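Local coordinates for protein L-ornithine N(5)-monooxygenase (Pseudomonas aeruginosa, PDB 3S5W) that uses FAD, NADPH and oxygen to hydroxylate the side-chain nitrogen of L-ornithine, the first step in making the hydroxamate siderophore pyoverdin, at residues A[192-197]-A[369-374]; A[209-214]-A[373-378]; A[231-236]-A[256-261]. All blocks are in the same frame, centred on the assembly; numbering follows the deposited sequence.

Contact 1. Residues A[192-197]-A[369-374]; sequences PRIPQV and VILATG. With NAP (NADP nicotinamide-adenine-dinucleotide phosphate), chain F.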
loop_
_atom_site.group_PDB
_atom_site.type_symbol
_atom_site.label_atom_id
_atom_site.label_comp_id
_atom_site.label_asym_id
_atom_site.label_seq_id
_atom_site.Cartn_x
_atom_site.Cartn_y
_atom_site.Cartn_z
ATOM N N PRO A 192 -2.266 -4.255 -7.761
ATOM C CA PRO A 192 -1.281 -3.815 -8.739
ATOM C C PRO A 192 -1.957 -3.233 -9.994
ATOM O O PRO A 192 -2.852 -3.862 -10.567
ATOM C CB PRO A 192 -0.529 -5.109 -9.085
ATOM C CG PRO A 192 -0.652 -5.972 -7.828
ATOM C CD PRO A 192 -1.991 -5.616 -7.242
ATOM N N ARG A 193 -1.550 -2.027 -10.387
ATOM C CA ARG A 193 -2.034 -1.430 -11.634
ATOM C C ARG A 193 -1.222 -1.950 -12.815
ATOM O O ARG A 193 0.005 -1.825 -12.831
ATOM C CB ARG A 193 -1.924 0.096 -11.566
ATOM C CG ARG A 193 -2.401 0.807 -12.840
ATOM C CD ARG A 193 -2.047 2.286 -12.842
ATOM N NE ARG A 193 -2.882 3.035 -11.918
ATOM C CZ ARG A 193 -2.420 3.821 -10.951
ATOM N NH1 ARG A 193 -1.111 3.957 -10.733
ATOM N NH2 ARG A 193 -3.286 4.463 -10.187
ATOM N N ILE A 194 -1.900 -2.507 -13.821
ATOM C CA ILE A 194 -1.236 -3.082 -14.994
ATOM C C ILE A 194 -1.660 -2.245 -16.208
ATOM O O ILE A 194 -2.866 -2.201 -16.497
ATOM C CB ILE A 194 -1.692 -4.569 -15.210
ATOM C CG1 ILE A 194 -1.510 -5.404 -13.928
ATOM C CG2 ILE A 194 -0.957 -5.223 -16.408
ATOM C CD1 ILE A 194 -0.060 -5.488 -13.392
ATOM N N PRO A 195 -0.702 -1.579 -16.909
ATOM C CA PRO A 195 -1.125 -0.867 -18.142
ATOM C C PRO A 195 -1.753 -1.869 -19.130
ATOM O O PRO A 195 -1.333 -3.032 -19.187
ATOM C CB PRO A 195 0.183 -0.331 -18.720
ATOM C CG PRO A 195 1.083 -0.176 -17.504
ATOM C CD PRO A 195 0.749 -1.450 -16.699
ATOM N N GLN A 196 -2.738 -1.417 -19.903
ATOM C CA GLN A 196 -3.506 -2.353 -20.724
ATOM C C GLN A 196 -2.643 -3.163 -21.676
ATOM O O GLN A 196 -2.876 -4.360 -21.869
ATOM C CB GLN A 196 -4.687 -1.668 -21.431
ATOM C CG GLN A 196 -5.695 -2.696 -22.059
ATOM C CD GLN A 196 -5.147 -3.303 -23.352
ATOM O OE1 GLN A 196 -4.359 -2.662 -24.051
ATOM N NE2 GLN A 196 -5.571 -4.534 -23.682
ATOM N N VAL A 197 -1.648 -2.519 -22.262
ATOM C CA VAL A 197 -0.735 -3.179 -23.209
ATOM C C VAL A 197 -0.060 -4.443 -22.639
ATOM O O VAL A 197 0.398 -5.297 -23.397
ATOM C CB VAL A 197 0.308 -2.175 -23.837
ATOM C CG1 VAL A 197 1.363 -1.651 -22.809
ATOM C CG2 VAL A 197 0.982 -2.777 -25.069
ATOM N N VAL A 369 10.554 -7.563 -17.923
ATOM C CA VAL A 369 9.917 -6.259 -17.842
ATOM C C VAL A 369 9.285 -6.115 -16.441
ATOM O O VAL A 369 8.406 -6.896 -16.044
ATOM C CB VAL A 369 8.854 -6.016 -18.949
ATOM C CG1 VAL A 369 8.198 -4.642 -18.798
ATOM C CG2 VAL A 369 9.442 -6.239 -20.361
ATOM N N ILE A 370 9.737 -5.108 -15.705
ATOM C CA ILE A 370 9.190 -4.808 -14.396
ATOM C C ILE A 370 8.200 -3.649 -14.549
ATOM O O ILE A 370 8.545 -2.568 -15.049
ATOM C CB ILE A 370 10.321 -4.444 -13.378
ATOM C CG1 ILE A 370 11.406 -5.548 -13.378
ATOM C CG2 ILE A 370 9.744 -4.076 -11.984
ATOM C CD1 ILE A 370 12.649 -5.216 -12.483
ATOM N N LEU A 371 6.978 -3.884 -14.109
ATOM C CA LEU A 371 5.929 -2.869 -14.101
ATOM C C LEU A 371 5.928 -2.157 -12.745
ATOM O O LEU A 371 5.406 -2.662 -11.776
ATOM C CB LEU A 371 4.564 -3.516 -14.388
ATOM C CG LEU A 371 4.527 -4.362 -15.666
ATOM C CD1 LEU A 371 3.109 -5.017 -15.844
ATOM C CD2 LEU A 371 4.863 -3.510 -16.849
ATOM N N ALA A 372 6.552 -0.979 -12.686
ATOM C CA ALA A 372 6.608 -0.205 -11.445
ATOM C C ALA A 372 5.545 0.881 -11.567
ATOM O O ALA A 372 5.827 2.101 -11.511
ATOM C CB ALA A 372 8.033 0.375 -11.266
ATOM N N THR A 373 4.301 0.425 -11.730
ATOM C CA THR A 373 3.208 1.275 -12.239
ATOM C C THR A 373 2.168 1.546 -11.162
ATOM O O THR A 373 1.070 2.085 -11.441
ATOM C CB THR A 373 2.566 0.655 -13.532
ATOM O OG1 THR A 373 2.377 -0.746 -13.323
ATOM C CG2 THR A 373 3.511 0.808 -14.732
ATOM N N GLY A 374 2.487 1.172 -9.916
ATOM C CA GLY A 374 1.626 1.575 -8.789
ATOM C C GLY A 374 0.376 0.727 -8.611
ATOM O O GLY A 374 0.338 -0.407 -9.041
HETATM P PA NAP F . 2.985 5.891 -8.372
HETATM O O1A NAP F . 3.515 7.068 -7.672
HETATM O O2A NAP F . 1.551 5.908 -8.581
HETATM O O5B NAP F . 3.869 5.711 -9.676
HETATM C C5B NAP F . 3.278 5.065 -10.742
HETATM C C4B NAP F . 4.264 5.255 -11.875
HETATM O O4B NAP F . 3.787 4.401 -12.875
HETATM C C3B NAP F . 4.225 6.694 -12.409
HETATM O O3B NAP F . 5.527 6.947 -12.920
HETATM C C2B NAP F . 3.212 6.532 -13.557
HETATM O O2B NAP F . 3.482 7.414 -14.608
HETATM C C1B NAP F . 3.508 5.099 -14.060
HETATM N N9A NAP F . 2.330 4.569 -14.765
HETATM C C8A NAP F . 1.081 4.326 -14.232
HETATM N N7A NAP F . 0.265 3.858 -15.203
HETATM C C5A NAP F . 0.970 3.826 -16.346
HETATM C C6A NAP F . 0.626 3.459 -17.648
HETATM N N6A NAP F . -0.610 3.066 -17.932
HETATM N N1A NAP F . 1.575 3.539 -18.623
HETATM C C2A NAP F . 2.855 3.956 -18.369
HETATM N N3A NAP F . 3.205 4.324 -17.076
HETATM C C4A NAP F . 2.269 4.274 -16.095
HETATM O O3 NAP F . 3.438 4.522 -7.645
HETATM P PN NAP F . 4.781 4.056 -6.836
HETATM O O1N NAP F . 4.584 2.592 -6.568
HETATM O O2N NAP F . 6.050 4.475 -7.515
HETATM O O5D NAP F . 4.493 4.903 -5.497
HETATM C C5D NAP F . 5.357 5.703 -4.718
HETATM C C4D NAP F . 4.764 5.459 -3.334
HETATM O O4D NAP F . 5.663 5.492 -2.258
HETATM C C3D NAP F . 3.655 6.382 -2.858
HETATM O O3D NAP F . 2.526 6.331 -3.697
HETATM C C2D NAP F . 3.466 5.823 -1.439
HETATM O O2D NAP F . 2.489 4.802 -1.277
HETATM C C1D NAP F . 4.850 5.244 -1.117
HETATM P P2B NAP F . 2.643 8.774 -14.879
HETATM O O1X NAP F . 3.011 9.061 -16.329
HETATM O O2X NAP F . 3.210 9.746 -13.863
HETATM O O3X NAP F . 1.180 8.508 -14.626
#
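The ATGY sequence, a fingerprint of flavin-dependent N-hydroxylating monooxygenases, here leaves strand 368-371 of the NADP-binding domain as a loop whose Thr373 and Gly374 are gripped by Arg193 of the 192-197 loop. Both the backbone and the side chain of Arg193 take part. Its carbonyl oxygen accepts the hydroxyl of Thr373 (OG1 to Arg193 O 2.7 Å), which approaches tilted from the carbonyl plane. Thr373 OG1 is placed for this by a chi1 of 44°, which leaves CG2 beside the backbone N, facing the cofactor. The backbone amide of Arg193 also bonds to Gly374 O, although the position of that oxygen is less certain.

From CB the arginine chain runs alongside the loop, then bends at chi3 (-73°), bringing NH1 within 3.0 Å of Thr373 O in a bond bent to 149°. The guanidinium thereby turns one edge toward O2A of the cofactor diphosphate, too far for a bond but probably close enough for electrostatic attraction. Behind this polar group, Ile194 crosses Leu371 at about a right angle, CD1 to CD1 at 4.0 Å. Toward the cofactor, Pro195 and Thr373 share one face of the adenine: Thr373 CG2 lies 3.9 Å from NAP C4A, and Pro195 CG packs 3.7 Å from NAP C6A.

Contact 2. Residues A[209-214]-A[373-378]; sequences HHSQYL and TGYERQ. With NAP (NADP nicotinamide-adenine-dinucleotide phosphate), chain F.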
loop_
_atom_site.group_PDB
_atom_site.type_symbol
_atom_site.label_atom_id
_atom_site.label_comp_id
_atom_site.label_asym_id
_atom_site.label_seq_id
_atom_site.Cartn_x
_atom_site.Cartn_y
_atom_site.Cartn_z
ATOM N N HIS A 209 4.875 -7.243 -11.924
ATOM C CA HIS A 209 4.679 -5.969 -11.231
ATOM C C HIS A 209 5.718 -5.851 -10.107
ATOM O O HIS A 209 6.162 -6.873 -9.529
ATOM C CB HIS A 209 3.232 -5.853 -10.700
ATOM C CG HIS A 209 2.928 -4.562 -10.004
ATOM N ND1 HIS A 209 2.429 -3.444 -10.655
ATOM C CD2 HIS A 209 3.018 -4.220 -8.702
ATOM C CE1 HIS A 209 2.232 -2.472 -9.778
ATOM N NE2 HIS A 209 2.563 -2.928 -8.585
ATOM N N HIS A 210 6.130 -4.609 -9.839
ATOM C CA HIS A 210 7.161 -4.344 -8.841
ATOM C C HIS A 210 6.809 -4.975 -7.478
ATOM O O HIS A 210 7.718 -5.327 -6.726
ATOM C CB HIS A 210 7.381 -2.835 -8.681
ATOM C CG HIS A 210 8.357 -2.482 -7.601
ATOM N ND1 HIS A 210 7.956 -2.027 -6.362
ATOM C CD2 HIS A 210 9.711 -2.517 -7.573
ATOM C CE1 HIS A 210 9.027 -1.789 -5.616
ATOM N NE2 HIS A 210 10.100 -2.087 -6.324
ATOM N N SER A 211 5.515 -5.086 -7.159
ATOM C CA SER A 211 5.059 -5.722 -5.909
ATOM C C SER A 211 5.580 -7.168 -5.753
ATOM O O SER A 211 5.606 -7.680 -4.642
ATOM C CB SER A 211 3.518 -5.701 -5.797
ATOM O OG SER A 211 2.959 -6.453 -6.890
ATOM N N GLN A 212 5.994 -7.806 -6.856
ATOM C CA GLN A 212 6.578 -9.161 -6.820
ATOM C C GLN A 212 8.078 -9.201 -7.129
ATOM O O GLN A 212 8.632 -10.253 -7.467
ATOM C CB GLN A 212 5.784 -10.089 -7.763
ATOM C CG GLN A 212 4.389 -10.377 -7.207
ATOM C CD GLN A 212 4.433 -11.249 -5.952
ATOM O OE1 GLN A 212 4.251 -10.759 -4.843
ATOM N NE2 GLN A 212 4.719 -12.552 -6.129
ATOM N N TYR A 213 8.748 -8.056 -6.985
ATOM C CA TYR A 213 10.125 -7.912 -7.483
ATOM C C TYR A 213 11.075 -9.015 -6.972
ATOM O O TYR A 213 11.746 -9.696 -7.755
ATOM C CB TYR A 213 10.649 -6.509 -7.100
ATOM C CG TYR A 213 12.072 -6.251 -7.463
ATOM C CD1 TYR A 213 13.113 -6.534 -6.547
ATOM C CD2 TYR A 213 12.409 -5.714 -8.723
ATOM C CE1 TYR A 213 14.465 -6.298 -6.886
ATOM C CE2 TYR A 213 13.762 -5.469 -9.064
ATOM C CZ TYR A 213 14.776 -5.754 -8.134
ATOM O OH TYR A 213 16.087 -5.532 -8.446
ATOM N N LEU A 214 11.131 -9.188 -5.655
ATOM C CA LEU A 214 12.124 -10.095 -5.047
ATOM C C LEU A 214 11.871 -11.555 -5.409
ATOM O O LEU A 214 12.811 -12.346 -5.558
ATOM C CB LEU A 214 12.186 -9.887 -3.532
ATOM C CG LEU A 214 13.068 -8.711 -3.068
ATOM C CD1 LEU A 214 12.971 -8.522 -1.547
ATOM C CD2 LEU A 214 14.531 -8.839 -3.502
ATOM N N THR A 373 4.301 0.425 -11.730
ATOM C CA THR A 373 3.208 1.275 -12.239
ATOM C C THR A 373 2.168 1.546 -11.162
ATOM O O THR A 373 1.070 2.085 -11.441
ATOM C CB THR A 373 2.566 0.655 -13.532
ATOM O OG1 THR A 373 2.377 -0.746 -13.323
ATOM C CG2 THR A 373 3.511 0.808 -14.732
ATOM N N GLY A 374 2.487 1.172 -9.916
ATOM C CA GLY A 374 1.626 1.575 -8.789
ATOM C C GLY A 374 0.376 0.727 -8.611
ATOM O O GLY A 374 0.338 -0.407 -9.041
ATOM N N TYR A 375 -0.640 1.281 -7.946
ATOM C CA TYR A 375 -1.749 0.453 -7.411
ATOM C C TYR A 375 -3.044 1.182 -7.657
ATOM O O TYR A 375 -3.054 2.412 -7.774
ATOM C CB TYR A 375 -1.587 0.168 -5.885
ATOM C CG TYR A 375 -0.320 -0.562 -5.569
ATOM C CD1 TYR A 375 0.902 0.124 -5.553
ATOM C CD2 TYR A 375 -0.305 -1.945 -5.354
ATOM C CE1 TYR A 375 2.102 -0.545 -5.318
ATOM C CE2 TYR A 375 0.904 -2.624 -5.105
ATOM C CZ TYR A 375 2.080 -1.908 -5.076
ATOM O OH TYR A 375 3.247 -2.550 -4.855
ATOM N N GLU A 376 -4.120 0.411 -7.770
ATOM C CA GLU A 376 -5.475 0.945 -7.769
ATOM C C GLU A 376 -6.125 0.605 -6.448
ATOM O O GLU A 376 -5.790 -0.427 -5.826
ATOM C CB GLU A 376 -6.284 0.347 -8.928
ATOM C CG GLU A 376 -5.708 0.765 -10.260
ATOM C CD GLU A 376 -6.328 0.066 -11.441
ATOM O OE1 GLU A 376 -6.325 0.674 -12.523
ATOM O OE2 GLU A 376 -6.807 -1.085 -11.312
ATOM N N ARG A 377 -7.076 1.442 -6.044
ATOM C CA ARG A 377 -7.890 1.196 -4.860
ATOM C C ARG A 377 -9.364 1.106 -5.231
ATOM O O ARG A 377 -10.045 2.120 -5.351
ATOM C CB ARG A 377 -7.673 2.315 -3.845
ATOM C CG ARG A 377 -6.266 2.352 -3.306
ATOM C CD ARG A 377 -6.126 1.381 -2.171
ATOM N NE ARG A 377 -4.779 1.391 -1.638
ATOM C CZ ARG A 377 -4.499 1.385 -0.344
ATOM N NH1 ARG A 377 -5.460 1.448 0.540
ATOM N NH2 ARG A 377 -3.247 1.379 0.067
ATOM N N GLN A 378 -9.850 -0.118 -5.411
ATOM C CA GLN A 378 -11.245 -0.343 -5.770
ATOM C C GLN A 378 -11.837 -1.507 -4.983
ATOM O O GLN A 378 -12.975 -1.440 -4.518
ATOM C CB GLN A 378 -11.376 -0.605 -7.273
ATOM C CG GLN A 378 -10.875 0.534 -8.147
ATOM C CD GLN A 378 -11.013 0.235 -9.627
ATOM O OE1 GLN A 378 -10.648 1.052 -10.472
ATOM N NE2 GLN A 378 -11.542 -0.939 -9.947
HETATM P PA NAP F . 2.985 5.891 -8.372
HETATM O O1A NAP F . 3.515 7.068 -7.672
HETATM O O2A NAP F . 1.551 5.908 -8.581
HETATM O O5B NAP F . 3.869 5.711 -9.676
HETATM C C5B NAP F . 3.278 5.065 -10.742
HETATM C C4B NAP F . 4.264 5.255 -11.875
HETATM O O4B NAP F . 3.787 4.401 -12.875
HETATM C C3B NAP F . 4.225 6.694 -12.409
HETATM O O3B NAP F . 5.527 6.947 -12.920
HETATM C C2B NAP F . 3.212 6.532 -13.557
HETATM O O2B NAP F . 3.482 7.414 -14.608
HETATM C C1B NAP F . 3.508 5.099 -14.060
HETATM N N9A NAP F . 2.330 4.569 -14.765
HETATM C C8A NAP F . 1.081 4.326 -14.232
HETATM N N7A NAP F . 0.265 3.858 -15.203
HETATM C C5A NAP F . 0.970 3.826 -16.346
HETATM C C6A NAP F . 0.626 3.459 -17.648
HETATM N N6A NAP F . -0.610 3.066 -17.932
HETATM N N1A NAP F . 1.575 3.539 -18.623
HETATM C C2A NAP F . 2.855 3.956 -18.369
HETATM N N3A NAP F . 3.205 4.324 -17.076
HETATM C C4A NAP F . 2.269 4.274 -16.095
HETATM O O3 NAP F . 3.438 4.522 -7.645
HETATM P PN NAP F . 4.781 4.056 -6.836
HETATM O O1N NAP F . 4.584 2.592 -6.568
HETATM O O2N NAP F . 6.050 4.475 -7.515
HETATM O O5D NAP F . 4.493 4.903 -5.497
HETATM C C5D NAP F . 5.357 5.703 -4.718
HETATM C C4D NAP F . 4.764 5.459 -3.334
HETATM O O4D NAP F . 5.663 5.492 -2.258
HETATM C C3D NAP F . 3.655 6.382 -2.858
HETATM O O3D NAP F . 2.526 6.331 -3.697
HETATM C C2D NAP F . 3.466 5.823 -1.439
HETATM O O2D NAP F . 2.489 4.802 -1.277
HETATM C C1D NAP F . 4.850 5.244 -1.117
HETATM P P2B NAP F . 2.643 8.774 -14.879
HETATM O O1X NAP F . 3.011 9.061 -16.329
HETATM O O2X NAP F . 3.210 9.746 -13.863
HETATM O O3X NAP F . 1.180 8.508 -14.626
#
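His209 and Tyr375 form a T-shaped aromatic pair where the end of strand 207-209 meets the last residue of the ATGY sequence, between the two cofactors. The imidazole presents its edge to one face of the phenol ring, with the planes at 79° and the centroids 5.1 Å apart. NE2 of His209 does the touching: it sits above the phenol plane, displaced toward the rim, and is 3.7 Å from Tyr375 CZ. The imidazole reaches this place because its CG lies anti to the backbone N (chi1 -179°).

Van der Waals contacts complete the pairing. Ser211 brings CB to within 3.3 Å of Tyr375 OH, approaching the phenol obliquely, while Pro192 packs on both His209 and Ser211. The Ser211 methylene is positioned by a tight turn in which Gln212 N bonds to His209 O at 2.8 Å, just ahead of helix 213-217.

Polar atoms come close here without bonding across the contact. The approach of the His209 imidazole to Gly374 O is too close in the model to be interpreted. ND1 of His209 stands 3.8 Å from Thr373 OG1, a hydroxyl already engaged by the carbonyl of Arg193.

Tyr375 also touches FAD, and the edge of its ring approaches O1N of the NADP diphosphate, so this one side chain bridges the neighbourhoods of both cofactors. Its hydroxyl is buried with no polar partner in the model, which suggests that the ring is held mainly by shape and aromatic contact rather than by directional bonds.

Contact 3. Residues A[231-236]-A[256-261]; sequences AIIGGG and DMILRA. With NAP (NADP nicotinamide-adenine-dinucleotide phosphate), chain F.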
loop_
_atom_site.group_PDB
_atom_site.type_symbol
_atom_site.label_atom_id
_atom_site.label_comp_id
_atom_site.label_asym_id
_atom_site.label_seq_id
_atom_site.Cartn_x
_atom_site.Cartn_y
_atom_site.Cartn_z
ATOM N N ALA A 231 13.637 -4.062 -18.713
ATOM C CA ALA A 231 12.894 -2.797 -18.799
ATOM C C ALA A 231 12.143 -2.543 -17.496
ATOM O O ALA A 231 11.526 -3.440 -16.962
ATOM C CB ALA A 231 11.874 -2.816 -19.989
ATOM N N ILE A 232 12.189 -1.306 -17.015
ATOM C CA ILE A 232 11.381 -0.883 -15.902
ATOM C C ILE A 232 10.392 0.139 -16.429
ATOM O O ILE A 232 10.815 1.188 -16.946
ATOM C CB ILE A 232 12.222 -0.195 -14.792
ATOM C CG1 ILE A 232 13.282 -1.167 -14.242
ATOM C CG2 ILE A 232 11.287 0.312 -13.676
ATOM C CD1 ILE A 232 14.392 -0.479 -13.426
ATOM N N ILE A 233 9.093 -0.158 -16.306
ATOM C CA ILE A 233 8.042 0.805 -16.704
ATOM C C ILE A 233 7.605 1.679 -15.516
ATOM O O ILE A 233 7.125 1.164 -14.514
ATOM C CB ILE A 233 6.796 0.082 -17.311
ATOM C CG1 ILE A 233 7.227 -0.989 -18.358
ATOM C CG2 ILE A 233 5.742 1.116 -17.836
ATOM C CD1 ILE A 233 8.208 -0.519 -19.477
ATOM N N GLY A 234 7.736 3.003 -15.653
ATOM C CA GLY A 234 7.283 3.946 -14.615
ATOM C C GLY A 234 8.402 4.897 -14.201
ATOM O O GLY A 234 9.584 4.705 -14.550
ATOM N N GLY A 235 8.040 5.897 -13.416
ATOM C CA GLY A 235 8.990 6.950 -13.048
ATOM C C GLY A 235 8.792 7.438 -11.631
ATOM O O GLY A 235 9.238 8.524 -11.311
ATOM N N GLY A 236 8.142 6.620 -10.790
ATOM C CA GLY A 236 7.901 6.971 -9.410
ATOM C C GLY A 236 8.918 6.289 -8.525
ATOM O O GLY A 236 9.910 5.738 -8.997
ATOM N N ASP A 256 16.706 -0.286 -18.471
ATOM C CA ASP A 256 16.119 0.882 -19.145
ATOM C C ASP A 256 14.940 1.361 -18.312
ATOM O O ASP A 256 13.986 0.606 -18.101
ATOM C CB ASP A 256 15.585 0.530 -20.546
ATOM C CG ASP A 256 16.678 0.204 -21.559
ATOM O OD1 ASP A 256 17.862 0.003 -21.177
ATOM O OD2 ASP A 256 16.333 0.158 -22.771
ATOM N N MET A 257 14.976 2.601 -17.843
ATOM C CA MET A 257 13.799 3.170 -17.204
ATOM C C MET A 257 12.975 3.755 -18.321
ATOM O O MET A 257 13.426 4.663 -19.049
ATOM C CB MET A 257 14.127 4.275 -16.211
ATOM C CG MET A 257 14.993 3.832 -15.086
ATOM S SD MET A 257 15.143 5.089 -13.774
ATOM C CE MET A 257 13.500 5.080 -13.063
ATOM N N ILE A 258 11.763 3.241 -18.453
ATOM C CA ILE A 258 10.880 3.675 -19.525
ATOM C C ILE A 258 9.707 4.407 -18.899
ATOM O O ILE A 258 8.826 3.789 -18.307
ATOM C CB ILE A 258 10.420 2.488 -20.427
ATOM C CG1 ILE A 258 11.647 1.749 -21.000
ATOM C CG2 ILE A 258 9.430 2.990 -21.533
ATOM C CD1 ILE A 258 11.329 0.466 -21.778
ATOM N N LEU A 259 9.687 5.733 -19.045
ATOM C CA LEU A 259 8.640 6.519 -18.423
ATOM C C LEU A 259 8.054 7.471 -19.463
ATOM O O LEU A 259 8.787 8.015 -20.314
ATOM C CB LEU A 259 9.145 7.288 -17.179
ATOM C CG LEU A 259 10.262 8.340 -17.349
ATOM C CD1 LEU A 259 10.192 9.371 -16.234
ATOM C CD2 LEU A 259 11.655 7.685 -17.375
ATOM N N ARG A 260 6.734 7.605 -19.424
ATOM C CA ARG A 260 6.047 8.466 -20.392
ATOM C C ARG A 260 6.221 9.960 -20.014
ATOM O O ARG A 260 6.142 10.820 -20.874
ATOM C CB ARG A 260 4.573 8.057 -20.563
ATOM C CG ARG A 260 3.756 8.067 -19.298
ATOM C CD ARG A 260 2.324 7.544 -19.491
ATOM N NE ARG A 260 1.625 7.602 -18.211
ATOM C CZ ARG A 260 0.391 7.156 -17.997
ATOM N NH1 ARG A 260 -0.289 6.591 -18.980
ATOM N NH2 ARG A 260 -0.155 7.265 -16.795
ATOM N N ALA A 261 6.471 10.247 -18.736
ATOM C CA ALA A 261 6.729 11.623 -18.294
ATOM C C ALA A 261 8.149 12.061 -18.673
ATOM O O ALA A 261 8.971 11.246 -19.110
ATOM C CB ALA A 261 6.475 11.762 -16.780
HETATM P PA NAP F . 2.985 5.891 -8.372
HETATM O O1A NAP F . 3.515 7.068 -7.672
HETATM O O2A NAP F . 1.551 5.908 -8.581
HETATM O O5B NAP F . 3.869 5.711 -9.676
HETATM C C5B NAP F . 3.278 5.065 -10.742
HETATM C C4B NAP F . 4.264 5.255 -11.875
HETATM O O4B NAP F . 3.787 4.401 -12.875
HETATM C C3B NAP F . 4.225 6.694 -12.409
HETATM O O3B NAP F . 5.527 6.947 -12.920
HETATM C C2B NAP F . 3.212 6.532 -13.557
HETATM O O2B NAP F . 3.482 7.414 -14.608
HETATM C C1B NAP F . 3.508 5.099 -14.060
HETATM N N9A NAP F . 2.330 4.569 -14.765
HETATM C C8A NAP F . 1.081 4.326 -14.232
HETATM N N7A NAP F . 0.265 3.858 -15.203
HETATM C C5A NAP F . 0.970 3.826 -16.346
HETATM C C6A NAP F . 0.626 3.459 -17.648
HETATM N N6A NAP F . -0.610 3.066 -17.932
HETATM N N1A NAP F . 1.575 3.539 -18.623
HETATM C C2A NAP F . 2.855 3.956 -18.369
HETATM N N3A NAP F . 3.205 4.324 -17.076
HETATM C C4A NAP F . 2.269 4.274 -16.095
HETATM O O3 NAP F . 3.438 4.522 -7.645
HETATM P PN NAP F . 4.781 4.056 -6.836
HETATM O O1N NAP F . 4.584 2.592 -6.568
HETATM O O2N NAP F . 6.050 4.475 -7.515
HETATM O O5D NAP F . 4.493 4.903 -5.497
HETATM C C5D NAP F . 5.357 5.703 -4.718
HETATM C C4D NAP F . 4.764 5.459 -3.334
HETATM O O4D NAP F . 5.663 5.492 -2.258
HETATM C C3D NAP F . 3.655 6.382 -2.858
HETATM O O3D NAP F . 2.526 6.331 -3.697
HETATM C C2D NAP F . 3.466 5.823 -1.439
HETATM O O2D NAP F . 2.489 4.802 -1.277
HETATM C C1D NAP F . 4.850 5.244 -1.117
HETATM P P2B NAP F . 2.643 8.774 -14.879
HETATM O O1X NAP F . 3.011 9.061 -16.329
HETATM O O2X NAP F . 3.210 9.746 -13.863
HETATM O O3X NAP F . 1.180 8.508 -14.626
#
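Ile232 bonds through its backbone to both Asp256 and Ile258, on neighbouring parallel strands of a Rossmann-type beta-alpha-beta unit, made of strand 228-233, helix 237-249 and strand 253-258, that carries NADP. The short strand segments cross at -24°, the usual twist of such a sheet. Backbone bonds knit them together: Ile232 N donates to Asp256 O at 2.8 Å, and Ile258 N donates to Ile232 O at 2.7 Å. Where the first strand ends, Gly234 N still reaches Ile258 O (3.0 Å), carrying the pairing into the glycine-rich turn.

Apolar contacts clothe both faces. Ile233 and Ile258 lie side by side on one, pointing the same way, with Ile233 CD1 3.9 Å from Ile258 CB; Ala231 adds its methyl to the tip of Ile258. Ile232 and Met257 project from the other face, where Phe243 of helix 237-249 covers them. At the turn, Leu259 packs its CB against the backbone of Gly234 and Gly235.

Among the polar side-chain bonds, Asp256 OD2 forms a salt bridge with Arg334 and a hydrogen bond with Tyr366, on the face of Ile233 and Ile258. Polar bonds to the cofactor come from both strand ends. The turn Gly234-Gly236, matching the GxGxxA pattern, lets the cofactor ribose lie close to its backbone, and Gly235 N donates to NAP O3B at 2.8 Å. Arg260, extended from CG to NE, lays one face of its guanidinium over the adenine, with NAP C6A 3.5 Å above its plane. The same group grips the 2'-phosphate that distinguishes NADP from NAD: Arg260 NE donates to O1X at 2.8 Å (166°), and Arg260 NH2 donates to O3X at 2.8 Å (175°).

In the fold
Strand 368-371 ties the three contacts together: it lies between strands 207-209 and 228-233 in the parallel sheet, and its ATGY loop supplies one side of contacts 1 and 2, which share Thr373 and Gly374. The touching residues of contact 3 are all buried and mostly in regular strand pairing; the exposed Arg260 follows past the strand end. Contact 1 is only partly buried and relies on irregular loop bonds, whereas contact 2, also buried, lies nearer the chain centre and is mainly aromatic. Contacts 1 and 3 hold the adenine from opposite faces, Pro195 and Thr373 against Arg260. Contact 2 instead lies at the junction of NADP and FAD.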